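Local coordinates for aminoglycoside Nucleotidyltransferase (2")-Ia (Pseudomonas aeruginosa, PDB 5CFT), which adenylates the 2''-hydroxyl group of aminoglycosides such as gentamicin, kanamycin and tobramycin, and so makes bacteria resistant to these antibiotics, at residues Pro30-Gly35 with Asp54-Gly59; Gly35-Asp40 with Arg48-Ile53; Ile39-Gly44 with Arg126-Asn131. All coordinates share one frame; numbering follows the deposited sequence.

How the contacts relate
The three contacts lie in one nucleotidyltransferase domain and gather round strand 32-34 and helix 35-43, which follow each other in the chain. Contact 1 pairs that strand with strand 53-58 in the mixed sheet. Contact 2, its centre about 13 Å away, is nested inside the loop that contact 1 closes, shares Gly35 with it, and touches the same manganese ions and nucleotide analogue. Contact 3 shares Ile39 and Asp40 with contact 2 at about 10 Å between centres; about 12 Å from contact 1, it probably joins it by backbone hydrogen bonds from Ile33 to Arg129 and Asn131. The helix facing the triphosphate is thereby tied to loop 48-53 and to the distant residues 126-131.

Contact 1 of 3, residues Pro30-Gly35 with Asp54-Gly59; sequences PLWIGG and DLTFPG. With MN (manganese (II) ion), chain C; MN (manganese (II) ion), chain B; APC (diphosphomethylphosphonic acid adenosyl ester), chain D.
Ile33 CG1 and Leu55 CG both stand anti to their own carbonyl carbons (chi1 -56° and -66°), and the two side chains run side by side the same way until Ile33 CD1 meets Leu55 CD2 at 3.6 Å. They form a non-hydrogen-bonded pair of antiparallel strands; branched aliphatic chains suit this buried face, which Ile17 of helix 11-26 helps to cover. Next along, Trp32 and Thr56 form the hydrogen-bonded pair: Thr56 N reaches Trp32 O at 2.8 Å and Trp32 N reaches Thr56 O at 3.0 Å. Threonine suits this place because its OG1 donates to a water that in turn donates to Trp32 O. Toward the strand ends, Leu31 CD2 presses on Phe57 CB at 3.5 Å, and the prolines Pro30 and Pro58 meet through their CG atoms. At the other end Gly35, with positive phi and no side chain, leaves room for Asp54 OD2. The Asp54 carboxylate bridges the metals, OD1 to one manganese at 2.3 Å and OD2 to the other at 2.1 Å. A single carboxylate spanning both ions thus helps to fix their positions beside the phosphates of the analogue and gentamicin.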
loop_
_atom_site.group_PDB
_atom_site.type_symbol
_atom_site.label_atom_id
_atom_site.label_comp_id
_atom_site.label_asym_id
_atom_site.label_seq_id
_atom_site.Cartn_x
_atom_site.Cartn_y
_atom_site.Cartn_z
ATOM N N PRO A 30 -7.013 3.258 -11.452
ATOM C CA PRO A 30 -6.555 3.732 -10.156
ATOM C C PRO A 30 -5.641 2.708 -9.513
ATOM O O PRO A 30 -5.896 1.508 -9.623
ATOM C CB PRO A 30 -7.841 3.906 -9.340
ATOM C CG PRO A 30 -8.784 2.852 -9.933
ATOM C CD PRO A 30 -8.393 2.745 -11.398
ATOM N N LEU A 31 -4.597 3.206 -8.868
ATOM C CA LEU A 31 -3.689 2.348 -8.111
ATOM C C LEU A 31 -3.398 3.053 -6.828
ATOM O O LEU A 31 -3.141 4.238 -6.851
ATOM C CB LEU A 31 -2.367 2.113 -8.863
ATOM C CG LEU A 31 -2.437 1.356 -10.186
ATOM C CD1 LEU A 31 -1.073 1.381 -10.846
ATOM C CD2 LEU A 31 -2.925 -0.080 -9.994
ATOM N N TRP A 32 -3.374 2.322 -5.733
ATOM C CA TRP A 32 -3.100 2.902 -4.433
ATOM C C TRP A 32 -1.760 2.463 -3.942
ATOM O O TRP A 32 -1.488 1.264 -3.852
ATOM C CB TRP A 32 -4.150 2.492 -3.410
ATOM C CG TRP A 32 -5.472 3.126 -3.676
ATOM C CD1 TRP A 32 -5.941 4.290 -3.154
ATOM C CD2 TRP A 32 -6.469 2.680 -4.629
ATOM N NE1 TRP A 32 -7.157 4.587 -3.702
ATOM C CE2 TRP A 32 -7.498 3.631 -4.627
ATOM C CE3 TRP A 32 -6.575 1.570 -5.464
ATOM C CZ2 TRP A 32 -8.641 3.489 -5.412
ATOM C CZ3 TRP A 32 -7.738 1.433 -6.247
ATOM C CH2 TRP A 32 -8.710 2.405 -6.238
ATOM N N ILE A 33 -0.889 3.408 -3.626
ATOM C CA ILE A 33 0.340 3.087 -2.924
ATOM C C ILE A 33 -0.009 2.608 -1.499
ATOM O O ILE A 33 -0.846 3.178 -0.816
ATOM C CB ILE A 33 1.254 4.329 -2.855
ATOM C CG1 ILE A 33 1.547 4.917 -4.238
ATOM C CG2 ILE A 33 2.536 4.044 -2.144
ATOM C CD1 ILE A 33 2.274 4.034 -5.136
ATOM N N GLY A 34 0.672 1.576 -1.058
ATOM C CA GLY A 34 0.493 0.974 0.242
ATOM C C GLY A 34 1.770 0.927 1.038
ATOM O O GLY A 34 2.805 1.439 0.655
ATOM N N GLY A 35 1.683 0.323 2.217
ATOM C CA GLY A 35 2.871 0.060 2.985
ATOM C C GLY A 35 3.751 1.245 3.300
ATOM O O GLY A 35 3.282 2.361 3.531
ATOM N N ASP A 54 4.626 -1.270 -2.562
ATOM C CA ASP A 54 3.357 -1.938 -2.342
ATOM C C ASP A 54 2.267 -1.210 -3.099
ATOM O O ASP A 54 2.121 0.006 -2.974
ATOM C CB ASP A 54 3.058 -1.980 -0.848
ATOM C CG ASP A 54 4.127 -2.675 -0.053
ATOM O OD1 ASP A 54 4.248 -3.930 -0.148
ATOM O OD2 ASP A 54 4.895 -1.995 0.687
ATOM N N LEU A 55 1.479 -1.955 -3.870
ATOM C CA LEU A 55 0.428 -1.403 -4.710
ATOM C C LEU A 55 -0.861 -2.172 -4.474
ATOM O O LEU A 55 -0.859 -3.424 -4.392
ATOM C CB LEU A 55 0.789 -1.519 -6.179
ATOM C CG LEU A 55 1.970 -0.707 -6.658
ATOM C CD1 LEU A 55 2.222 -1.044 -8.133
ATOM C CD2 LEU A 55 1.728 0.769 -6.457
ATOM N N THR A 56 -1.985 -1.463 -4.426
ATOM C CA THR A 56 -3.322 -2.038 -4.436
ATOM C C THR A 56 -3.959 -1.690 -5.780
ATOM O O THR A 56 -3.879 -0.548 -6.230
ATOM C CB THR A 56 -4.222 -1.524 -3.295
ATOM O OG1 THR A 56 -3.607 -1.827 -2.034
ATOM C CG2 THR A 56 -5.561 -2.165 -3.328
ATOM N N PHE A 57 -4.559 -2.657 -6.451
ATOM C CA PHE A 57 -5.120 -2.484 -7.810
ATOM C C PHE A 57 -6.533 -3.054 -7.862
ATOM O O PHE A 57 -6.874 -3.983 -7.144
ATOM C CB PHE A 57 -4.228 -3.165 -8.846
ATOM C CG PHE A 57 -4.176 -4.666 -8.699
ATOM C CD1 PHE A 57 -5.058 -5.503 -9.357
ATOM C CD2 PHE A 57 -3.256 -5.262 -7.868
ATOM C CE1 PHE A 57 -5.006 -6.852 -9.175
ATOM C CE2 PHE A 57 -3.195 -6.593 -7.728
ATOM C CZ PHE A 57 -4.093 -7.410 -8.347
ATOM N N PRO A 58 -7.374 -2.552 -8.759
ATOM C CA PRO A 58 -8.703 -3.162 -8.979
ATOM C C PRO A 58 -8.554 -4.620 -9.406
ATOM O O PRO A 58 -7.967 -4.855 -10.490
ATOM C CB PRO A 58 -9.300 -2.278 -10.084
ATOM C CG PRO A 58 -8.667 -0.954 -9.859
ATOM C CD PRO A 58 -7.240 -1.263 -9.486
ATOM N N GLY A 59 -9.088 -5.568 -8.633
ATOM C CA GLY A 59 -8.862 -6.963 -8.899
ATOM C C GLY A 59 -9.350 -7.405 -10.254
ATOM O O GLY A 59 -8.710 -8.292 -10.854
HETATM MN MN MN C . 5.751 -5.509 0.461
HETATM MN MN MN B . 6.852 -2.365 1.315
HETATM P PG APC D . 9.383 -1.014 3.005
HETATM O O1G APC D . 10.896 -1.110 3.402
HETATM O O2G APC D . 8.987 -2.160 2.099
HETATM O O3G APC D . 8.964 0.285 2.567
HETATM P PB APC D . 7.159 -1.853 4.525
HETATM O O1B APC D . 6.500 -1.310 5.819
HETATM O O2B APC D . 6.378 -1.538 3.272
HETATM O O3B APC D . 8.558 -1.192 4.383
HETATM P PA APC D . 6.698 -4.765 3.728
HETATM O O1A APC D . 7.278 -6.153 3.807
HETATM O O2A APC D . 6.547 -4.277 2.283
HETATM C C3A APC D . 7.586 -3.571 4.680
HETATM O "O5'" APC D . 5.242 -4.965 4.290
HETATM C "C5'" APC D . 4.065 -4.229 3.881
HETATM C "C4'" APC D . 3.169 -4.266 5.089
HETATM O "O4'" APC D . 2.859 -5.645 5.396
HETATM C "C3'" APC D . 3.869 -3.719 6.303
HETATM O "O3'" APC D . 3.580 -2.318 6.311
HETATM C "C2'" APC D . 3.273 -4.530 7.446
HETATM O "O2'" APC D . 2.043 -3.870 7.739
HETATM C "C1'" APC D . 3.019 -5.894 6.787
HETATM N N9 APC D . 4.035 -6.950 7.008
HETATM C C8 APC D . 5.400 -6.879 6.924
HETATM N N7 APC D . 6.012 -8.044 7.001
HETATM C C5 APC D . 4.969 -8.937 7.179
HETATM C C6 APC D . 4.950 -10.328 7.440
HETATM N N6 APC D . 6.046 -11.097 7.480
HETATM N N1 APC D . 3.755 -10.907 7.678
HETATM C C2 APC D . 2.656 -10.153 7.641
HETATM N N3 APC D . 2.550 -8.845 7.399
HETATM C C4 APC D . 3.746 -8.288 7.186
HETATM O O HOH W 1 -1.367 -0.606 -1.543
HETATM O O HOH W 2 5.124 0.863 -0.626
HETATM O O HOH W 3 7.291 -0.230 0.634
#

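Contact 2 of 3, residues Gly35-Asp40 with Arg48-Ile53. With MN (manganese (II) ion), chain C; MN (manganese (II) ion), chain B; APC (diphosphomethylphosphonic acid adenosyl ester), chain D.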
loop_
_atom_site.group_PDB
_atom_site.type_symbol
_atom_site.label_atom_id
_atom_site.label_comp_id
_atom_site.label_asym_id
_atom_site.label_seq_id
_atom_site.Cartn_x
_atom_site.Cartn_y
_atom_site.Cartn_z
ATOM N N GLY A 35 1.683 0.323 2.217
ATOM C CA GLY A 35 2.871 0.060 2.985
ATOM C C GLY A 35 3.751 1.245 3.300
ATOM O O GLY A 35 3.282 2.361 3.531
ATOM N N GLY A 36 5.068 1.034 3.254
ATOM C CA GLY A 36 6.023 2.047 3.664
ATOM C C GLY A 36 5.945 3.309 2.854
ATOM O O GLY A 36 6.067 4.412 3.370
ATOM N N TRP A 37 5.821 3.166 1.533
ATOM C CA TRP A 37 5.689 4.346 0.700
ATOM C C TRP A 37 4.383 5.088 0.942
ATOM O O TRP A 37 4.316 6.274 0.727
ATOM C CB TRP A 37 5.845 4.010 -0.786
ATOM C CG TRP A 37 7.228 4.119 -1.308
ATOM C CD1 TRP A 37 8.040 3.093 -1.746
ATOM C CD2 TRP A 37 7.967 5.312 -1.441
ATOM N NE1 TRP A 37 9.261 3.607 -2.143
ATOM C CE2 TRP A 37 9.220 4.974 -2.020
ATOM C CE3 TRP A 37 7.665 6.644 -1.194
ATOM C CZ2 TRP A 37 10.211 5.956 -2.262
ATOM C CZ3 TRP A 37 8.640 7.629 -1.448
ATOM C CH2 TRP A 37 9.889 7.270 -1.983
ATOM N N ALA A 38 3.314 4.410 1.350
ATOM C CA ALA A 38 2.063 5.090 1.616
ATOM C C ALA A 38 2.210 5.972 2.851
ATOM O O ALA A 38 1.630 7.079 2.905
ATOM C CB ALA A 38 0.918 4.094 1.810
ATOM N N ILE A 39 2.955 5.481 3.836
ATOM C CA ILE A 39 3.189 6.302 4.995
ATOM C C ILE A 39 3.937 7.552 4.594
ATOM O O ILE A 39 3.570 8.687 4.950
ATOM C CB ILE A 39 3.973 5.479 6.009
ATOM C CG1 ILE A 39 3.093 4.326 6.537
ATOM C CG2 ILE A 39 4.453 6.382 7.170
ATOM C CD1 ILE A 39 3.906 3.384 7.417
ATOM N N ASP A 40 5.006 7.364 3.833
ATOM C CA ASP A 40 5.815 8.499 3.396
ATOM C C ASP A 40 4.968 9.423 2.485
ATOM O O ASP A 40 5.143 10.659 2.540
ATOM C CB ASP A 40 7.073 8.073 2.690
ATOM C CG ASP A 40 8.156 7.611 3.650
ATOM O OD1 ASP A 40 7.858 7.373 4.828
ATOM O OD2 ASP A 40 9.321 7.440 3.201
ATOM N N ARG A 48 12.926 6.945 5.073
ATOM C CA ARG A 48 13.913 5.883 5.041
ATOM C C ARG A 48 13.918 5.260 3.667
ATOM O O ARG A 48 13.045 5.536 2.838
ATOM C CB ARG A 48 13.623 4.820 6.111
ATOM C CG ARG A 48 12.262 4.145 5.968
ATOM C CD ARG A 48 12.181 3.020 6.972
ATOM N NE ARG A 48 10.909 2.306 6.998
ATOM C CZ ARG A 48 10.560 1.316 6.172
ATOM N NH1 ARG A 48 9.388 0.737 6.287
ATOM N NH2 ARG A 48 11.350 0.924 5.172
ATOM N N LYS A 49 14.899 4.400 3.435
ATOM C CA LYS A 49 14.947 3.544 2.247
ATOM C C LYS A 49 13.802 2.531 2.331
ATOM O O LYS A 49 13.507 2.039 3.402
ATOM C CB LYS A 49 16.309 2.854 2.177
ATOM C CG LYS A 49 17.425 3.833 1.921
ATOM N N HIS A 50 13.193 2.234 1.189
ATOM C CA HIS A 50 12.090 1.304 1.100
ATOM C C HIS A 50 12.510 0.083 0.294
ATOM O O HIS A 50 13.052 0.213 -0.800
ATOM C CB HIS A 50 10.913 1.978 0.428
ATOM C CG HIS A 50 10.362 3.110 1.248
ATOM N ND1 HIS A 50 9.714 2.870 2.430
ATOM C CD2 HIS A 50 10.478 4.463 1.144
ATOM C CE1 HIS A 50 9.392 4.013 2.996
ATOM N NE2 HIS A 50 9.834 4.993 2.234
ATOM N N ASP A 51 12.193 -1.090 0.809
ATOM C CA ASP A 51 12.642 -2.325 0.166
ATOM C C ASP A 51 11.839 -2.699 -1.059
ATOM O O ASP A 51 12.351 -3.368 -1.962
ATOM C CB ASP A 51 12.648 -3.466 1.168
ATOM C CG ASP A 51 13.820 -3.372 2.147
ATOM O OD1 ASP A 51 14.727 -2.531 1.967
ATOM O OD2 ASP A 51 13.860 -4.198 3.080
ATOM N N ASP A 52 10.597 -2.261 -1.115
ATOM C CA ASP A 52 9.719 -2.516 -2.267
ATOM C C ASP A 52 8.694 -1.422 -2.431
ATOM O O ASP A 52 8.701 -0.428 -1.694
ATOM C CB ASP A 52 9.036 -3.908 -2.166
ATOM C CG ASP A 52 8.105 -4.039 -1.041
ATOM O OD1 ASP A 52 7.646 -3.034 -0.520
ATOM O OD2 ASP A 52 7.752 -5.225 -0.696
ATOM N N ILE A 53 7.833 -1.557 -3.442
ATOM C CA ILE A 53 6.706 -0.690 -3.677
ATOM C C ILE A 53 5.461 -1.545 -3.545
ATOM O O ILE A 53 5.309 -2.510 -4.304
ATOM C CB ILE A 53 6.791 -0.093 -5.051
ATOM C CG1 ILE A 53 8.035 0.818 -5.225
ATOM C CG2 ILE A 53 5.583 0.766 -5.348
ATOM C CD1 ILE A 53 8.411 1.087 -6.703
HETATM MN MN MN C . 5.751 -5.509 0.461
HETATM MN MN MN B . 6.852 -2.365 1.315
HETATM P PG APC D . 9.383 -1.014 3.005
HETATM O O1G APC D . 10.896 -1.110 3.402
HETATM O O2G APC D . 8.987 -2.160 2.099
HETATM O O3G APC D . 8.964 0.285 2.567
HETATM P PB APC D . 7.159 -1.853 4.525
HETATM O O1B APC D . 6.500 -1.310 5.819
HETATM O O2B APC D . 6.378 -1.538 3.272
HETATM O O3B APC D . 8.558 -1.192 4.383
HETATM P PA APC D . 6.698 -4.765 3.728
HETATM O O1A APC D . 7.278 -6.153 3.807
HETATM O O2A APC D . 6.547 -4.277 2.283
HETATM C C3A APC D . 7.586 -3.571 4.680
HETATM O "O5'" APC D . 5.242 -4.965 4.290
HETATM C "C5'" APC D . 4.065 -4.229 3.881
HETATM C "C4'" APC D . 3.169 -4.266 5.089
HETATM O "O4'" APC D . 2.859 -5.645 5.396
HETATM C "C3'" APC D . 3.869 -3.719 6.303
HETATM O "O3'" APC D . 3.580 -2.318 6.311
HETATM C "C2'" APC D . 3.273 -4.530 7.446
HETATM O "O2'" APC D . 2.043 -3.870 7.739
HETATM C "C1'" APC D . 3.019 -5.894 6.787
HETATM N N9 APC D . 4.035 -6.950 7.008
HETATM C C8 APC D . 5.400 -6.879 6.924
HETATM N N7 APC D . 6.012 -8.044 7.001
HETATM C C5 APC D . 4.969 -8.937 7.179
HETATM C C6 APC D . 4.950 -10.328 7.440
HETATM N N6 APC D . 6.046 -11.097 7.480
HETATM N N1 APC D . 3.755 -10.907 7.678
HETATM C C2 APC D . 2.656 -10.153 7.641
HETATM N N3 APC D . 2.550 -8.845 7.399
HETATM C C4 APC D . 3.746 -8.288 7.186
HETATM O O HOH W 3 7.291 -0.230 0.634
#
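His50 NE2 gives its proton to Asp40 OD2 at 2.7 Å, a nearly straight bond with an angle of 162° at the hydrogen. The carboxylate oxygen lies in the plane of the imidazole, whereas the histidine approaches OD2 from above the carboxylate plane, the two planes being far from parallel. Thr47 holds the other oxygen, Asp40 OD1, as a second-shell partner. On the other side of the ring His50 ND1 donates to O3G of the nucleotide analogue, also at 2.7 Å; a ring with two nitrogens, each donating, suits this bridging place. Trp37 supports the imidazole from one side, His50 CD2 sitting 3.4 Å from Trp37 CE2 over the indole face, with the ring planes 39° apart. The indole N-H is taken by Gln13 of helix 11-26.

Glycines at the start of helix 35-43, followed by two metal-binding aspartates, Asp52 and Asp54, where the chain enters strand 53-58, form the signature of the nucleotidyltransferase fold. Here Gly36 N donates to APC O2B at 2.9 Å, and a bare alpha carbon lets the phosphates come close to the helix start. Arg48 has its CG between the backbone N and the carbonyl carbon (chi1 60°) and is extended from there to NE, which turns the edge of its guanidinium to the phosphates: NH2 donates to APC O1G at 2.7 Å and NH1 to APC O3B at 2.8 Å. The backbone N of Asp51 grips the same O1G. Asp52 reaches the two manganese ions, with OD1 on one at 2.1 Å and OD2 on the other, while Asp54 and Asp94 add further carboxylates to the cluster.

Contact 3 of 3, residues Ile39-Gly44 with Arg126-Asn131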
loop_
_atom_site.group_PDB
_atom_site.type_symbol
_atom_site.label_atom_id
_atom_site.label_comp_id
_atom_site.label_asym_id
_atom_site.label_seq_id
_atom_site.Cartn_x
_atom_site.Cartn_y
_atom_site.Cartn_z
ATOM N N ILE A 39 2.955 5.481 3.836
ATOM C CA ILE A 39 3.189 6.302 4.995
ATOM C C ILE A 39 3.937 7.552 4.594
ATOM O O ILE A 39 3.570 8.687 4.950
ATOM C CB ILE A 39 3.973 5.479 6.009
ATOM C CG1 ILE A 39 3.093 4.326 6.537
ATOM C CG2 ILE A 39 4.453 6.382 7.170
ATOM C CD1 ILE A 39 3.906 3.384 7.417
ATOM N N ASP A 40 5.006 7.364 3.833
ATOM C CA ASP A 40 5.815 8.499 3.396
ATOM C C ASP A 40 4.968 9.423 2.485
ATOM O O ASP A 40 5.143 10.659 2.540
ATOM C CB ASP A 40 7.073 8.073 2.690
ATOM C CG ASP A 40 8.156 7.611 3.650
ATOM O OD1 ASP A 40 7.858 7.373 4.828
ATOM O OD2 ASP A 40 9.321 7.440 3.201
ATOM N N ALA A 41 4.073 8.869 1.680
ATOM C CA ALA A 41 3.233 9.707 0.822
ATOM C C ALA A 41 2.267 10.553 1.619
ATOM O O ALA A 41 2.070 11.742 1.332
ATOM C CB ALA A 41 2.540 8.829 -0.164
ATOM N N ARG A 42 1.635 9.987 2.643
ATOM C CA ARG A 42 0.715 10.757 3.447
ATOM C C ARG A 42 1.468 11.813 4.279
ATOM O O ARG A 42 0.915 12.871 4.572
ATOM C CB ARG A 42 -0.125 9.853 4.328
ATOM C CG ARG A 42 -1.176 9.084 3.555
ATOM C CD ARG A 42 -2.133 8.316 4.486
ATOM N NE ARG A 42 -3.193 7.751 3.647
ATOM C CZ ARG A 42 -4.269 8.401 3.246
ATOM N NH1 ARG A 42 -4.576 9.612 3.730
ATOM N NH2 ARG A 42 -5.056 7.846 2.351
ATOM N N LEU A 43 2.713 11.528 4.664
ATOM C CA LEU A 43 3.521 12.499 5.369
ATOM C C LEU A 43 4.095 13.579 4.464
ATOM O O LEU A 43 4.443 14.645 4.942
ATOM C CB LEU A 43 4.703 11.815 6.065
ATOM C CG LEU A 43 4.220 10.838 7.161
ATOM C CD1 LEU A 43 5.450 10.138 7.763
ATOM C CD2 LEU A 43 3.464 11.567 8.242
ATOM N N GLY A 44 4.206 13.276 3.171
ATOM C CA GLY A 44 4.888 14.147 2.251
ATOM C C GLY A 44 6.352 14.257 2.499
ATOM O O GLY A 44 6.945 15.304 2.221
ATOM N N ARG A 126 4.066 15.338 -6.334
ATOM C CA ARG A 126 2.885 14.954 -7.114
ATOM C C ARG A 126 1.849 14.235 -6.241
ATOM O O ARG A 126 2.228 13.297 -5.530
ATOM C CB ARG A 126 3.277 14.026 -8.251
ATOM C CG ARG A 126 4.153 14.679 -9.287
ATOM C CD ARG A 126 4.889 13.575 -10.128
ATOM N NE ARG A 126 5.906 14.227 -10.924
ATOM C CZ ARG A 126 5.608 14.958 -11.977
ATOM N NH1 ARG A 126 4.332 15.042 -12.356
ATOM N NH2 ARG A 126 6.575 15.575 -12.668
ATOM N N PRO A 127 0.595 14.698 -6.261
ATOM C CA PRO A 127 -0.415 13.915 -5.548
ATOM C C PRO A 127 -0.492 12.458 -6.027
ATOM O O PRO A 127 -0.392 12.179 -7.242
ATOM C CB PRO A 127 -1.716 14.649 -5.857
ATOM C CG PRO A 127 -1.265 16.081 -6.199
ATOM C CD PRO A 127 0.009 15.915 -6.864
ATOM N N VAL A 128 -0.642 11.545 -5.089
ATOM C CA VAL A 128 -0.825 10.135 -5.399
ATOM C C VAL A 128 -1.911 9.543 -4.549
ATOM O O VAL A 128 -2.095 9.894 -3.375
ATOM C CB VAL A 128 0.451 9.328 -5.171
ATOM C CG1 VAL A 128 1.569 9.817 -6.075
ATOM C CG2 VAL A 128 0.925 9.340 -3.709
ATOM N N ARG A 129 -2.645 8.588 -5.097
ATOM C CA ARG A 129 -3.561 7.784 -4.317
ATOM C C ARG A 129 -2.763 6.825 -3.418
ATOM O O ARG A 129 -1.787 6.196 -3.824
ATOM C CB ARG A 129 -4.516 6.962 -5.188
ATOM C CG ARG A 129 -5.507 7.814 -5.975
ATOM C CD ARG A 129 -6.593 6.919 -6.563
ATOM N NE ARG A 129 -7.531 7.665 -7.386
ATOM C CZ ARG A 129 -7.383 7.892 -8.689
ATOM N NH1 ARG A 129 -8.338 8.577 -9.322
ATOM N NH2 ARG A 129 -6.341 7.468 -9.369
ATOM N N CYS A 130 -3.134 6.806 -2.139
ATOM C CA CYS A 130 -2.588 5.834 -1.167
ATOM C C CYS A 130 -3.707 5.220 -0.329
ATOM O O CYS A 130 -4.818 5.818 -0.181
ATOM C CB CYS A 130 -1.564 6.414 -0.209
ATOM S SG CYS A 130 -0.415 7.716 -0.656
ATOM N N ASN A 131 -3.434 4.034 0.236
ATOM C CA ASN A 131 -4.349 3.469 1.208
ATOM C C ASN A 131 -4.511 4.380 2.422
ATOM O O ASN A 131 -3.643 5.183 2.750
ATOM C CB ASN A 131 -3.919 2.074 1.637
ATOM C CG ASN A 131 -3.838 1.125 0.532
ATOM O OD1 ASN A 131 -2.766 0.538 0.339
ATOM N ND2 ASN A 131 -4.908 0.936 -0.225
#
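The last turns of helix 35-43 face residues 128-131, whose backbone bonds to Ile33 of strand 32-34, with the CA atoms of Ala41 and Cys130 7.3 Å apart. Arg42 carries the polar side of the contact. Its CG stands beside the backbone N, anti to the carbonyl carbon (chi1 -73°), and the chain continues extended to NE, so that the long side chain spans the gap and delivers its guanidinium to two successive backbone carbonyls. Arg42 NE donates to Asn131 O at 2.8 Å, an acceptor lying near the guanidinium plane at its edge. The neighbouring Arg42 NH2 reaches Cys130 O at 3.3 Å, a longer bond in which the donor stands well above the carbonyl plane, and makes a weak second bond to Asn131 O. Asn131 O is therefore gripped by two nitrogens of one arginine, which helps fix the rotation of the guanidinium. Arginine suits the place because it can serve these carbonyls and still reach Glu120 in a salt bridge and Trp133 in a cation-pi contact.

The apolar side is small. Ala41 CB points toward the 126-131 segment and packs on Val128 CG2 at 3.9 Å, beside the thiol of Cys130, which was modelled in two conformers; a methyl group fits the close approach of helix and chain. Asn131 starts its side chain away from the helix: its amide nitrogen bonds to Ser114 O, and its OD1 makes a weak bond to Thr56. The helix itself ends in a Schellman motif, with Gly44 as the C-prime residue of positive phi, its N weakly bonded to Ala41 O and Arg45 N bonded to Asp40 O.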